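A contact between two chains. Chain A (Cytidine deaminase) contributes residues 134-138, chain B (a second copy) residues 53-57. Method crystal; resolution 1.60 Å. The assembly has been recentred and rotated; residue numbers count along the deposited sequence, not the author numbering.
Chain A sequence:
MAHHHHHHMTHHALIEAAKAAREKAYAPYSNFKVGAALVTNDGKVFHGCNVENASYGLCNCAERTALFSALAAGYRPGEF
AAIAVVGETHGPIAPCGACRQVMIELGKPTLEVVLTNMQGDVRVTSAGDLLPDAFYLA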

# COMPACT_ATOMS: atom_id res chain seq x y z
N ALA A 134 -3.90 -14.57 12.24
CA ALA A 134 -3.78 -13.79 11.01
C ALA A 134 -5.05 -13.80 10.16
O ALA A 134 -5.83 -14.76 10.21
CB ALA A 134 -2.60 -14.27 10.19
N PHE A 135 -5.24 -12.74 9.39
CA PHE A 135 -6.34 -12.64 8.44
C PHE A 135 -6.05 -13.50 7.21
O PHE A 135 -4.94 -13.48 6.68
CB PHE A 135 -6.55 -11.18 8.01
CG PHE A 135 -7.61 -11.00 6.95
CD1 PHE A 135 -8.97 -11.11 7.25
CD2 PHE A 135 -7.24 -10.72 5.63
CE1 PHE A 135 -9.94 -10.94 6.26
CE2 PHE A 135 -8.20 -10.56 4.64
CZ PHE A 135 -9.55 -10.67 4.95
N TYR A 136 -7.06 -14.26 6.78
CA TYR A 136 -7.02 -15.02 5.53
C TYR A 136 -8.32 -14.84 4.77
O TYR A 136 -9.36 -14.54 5.36
CB TYR A 136 -6.88 -16.52 5.80
CG TYR A 136 -5.59 -16.97 6.44
CD1 TYR A 136 -4.41 -17.08 5.70
CD2 TYR A 136 -5.56 -17.32 7.80
CE1 TYR A 136 -3.22 -17.51 6.29
CE2 TYR A 136 -4.38 -17.75 8.40
CZ TYR A 136 -3.22 -17.84 7.64
OH TYR A 136 -2.06 -18.27 8.23
N LEU A 137 -8.25 -15.03 3.45
CA LEU A 137 -9.43 -15.20 2.61
C LEU A 137 -9.37 -16.58 1.95
O LEU A 137 -8.47 -16.85 1.15
CB LEU A 137 -9.50 -14.13 1.51
CG LEU A 137 -10.29 -12.84 1.66
CD1 LEU A 137 -10.51 -12.28 0.26
CD2 LEU A 137 -11.64 -13.03 2.38
N ALA A 138 -10.32 -17.44 2.31
CA ALA A 138 -10.35 -18.82 1.81
C ALA A 138 -10.78 -18.89 0.35
O ALA A 138 -11.58 -18.07 -0.11
CB ALA A 138 -11.26 -19.66 2.67
N ASN B 53 -2.47 -10.71 -2.35
CA ASN B 53 -2.57 -11.03 -0.94
C ASN B 53 -4.03 -10.99 -0.54
O ASN B 53 -4.81 -10.24 -1.14
CB ASN B 53 -1.77 -10.00 -0.13
CG ASN B 53 -1.58 -10.41 1.31
OD1 ASN B 53 -2.43 -10.15 2.15
ND2 ASN B 53 -0.46 -11.07 1.60
N ALA B 54 -4.40 -11.79 0.46
CA ALA B 54 -5.76 -11.78 1.01
C ALA B 54 -6.20 -10.37 1.44
O ALA B 54 -7.38 -10.02 1.32
CB ALA B 54 -5.86 -12.73 2.19
N SER B 55 -5.26 -9.59 1.96
CA SER B 55 -5.46 -8.17 2.17
C SER B 55 -5.13 -7.49 0.85
O SER B 55 -3.97 -7.33 0.50
CB SER B 55 -4.54 -7.67 3.29
OG SER B 55 -4.76 -6.29 3.53
N TYR B 56 -6.16 -7.09 0.11
CA TYR B 56 -5.97 -6.65 -1.28
C TYR B 56 -4.97 -5.51 -1.45
O TYR B 56 -4.23 -5.48 -2.43
CB TYR B 56 -7.31 -6.28 -1.93
CG TYR B 56 -8.16 -7.44 -2.43
CD1 TYR B 56 -9.21 -7.21 -3.32
CD2 TYR B 56 -7.94 -8.76 -2.01
CE1 TYR B 56 -10.02 -8.26 -3.78
CE2 TYR B 56 -8.74 -9.82 -2.46
CZ TYR B 56 -9.78 -9.56 -3.35
OH TYR B 56 -10.57 -10.60 -3.80
N GLY B 57 -4.95 -4.57 -0.50
CA GLY B 57 -4.09 -3.39 -0.57
C GLY B 57 -2.62 -3.76 -0.55
O GLY B 57 -1.76 -2.94 -0.87

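The contact between these two copies of cytidine deaminase is a matter of shape: no hydrogen bond crosses it, and a small methyl group does most of the fitting. The bump is Ala B54. Its CA-to-CB bond points toward chain A, and the methyl enters a shallow hollow formed by Phe A135, Leu A137 and the extended backbone between them. Alternation of side chains along that backbone creates the hollow. Phe A135 and Leu A137 point toward chain B, while Tyr A136 points away, so the main chain is left uncovered between two apolar side chains.

Ala B54 fits closely. Its CB lies 3.5 Å from N of Leu A137 and 4.1 Å from C of Tyr A136, so the methyl rests against the peptide link joining those residues. Two apolar contacts line the hollow: CB of Ala B54 is 4.0 Å from CB of Leu A137 and also 4.0 Å from CE2 of Phe A135. A methyl suits this place because it fills the space with carbon while letting the two backbones come near, the CA atoms of Leu A137 and Ala B54 being 5.3 Å apart. Ala B54 is also the residue most covered by the opposing stretch, giving up 70 Å² of the 198 Å² buried by both sides together.

Phe A135, with chi1 in the t well, reaches past the methyl to the backbone beyond it. Its CE2 comes within 3.5 Å of O of Ala B54 and 4.1 Å of N of Ser B55, and both of these atoms lie at the ring edge, near its plane. An aromatic edge, with its slightly positive C-H groups, is a reasonable neighbour for a carbonyl oxygen. The amide of Ser B55 is already served within its own chain: N of Ser B55 donates a hydrogen bond to OD1 of Asn B53 at 2.9 Å, a bond that spans Ala B54 on its own chain.

Leu A137 supplies a second part of the hollow and extends the apolar surface. While its CB packs on the alanine methyl, its CD1 reaches Tyr B56, 4.1 Å from CE2, approaching the ring obliquely. The CA-to-CB bond of Tyr B56 runs sideways to the contact, but the length of the side chain carries the end of the ring nearer. Leucine suits this position because its CB meets the small methyl while CD1, farther out, reaches the aromatic ring. Its chi1 of -95° lies between the usual wells.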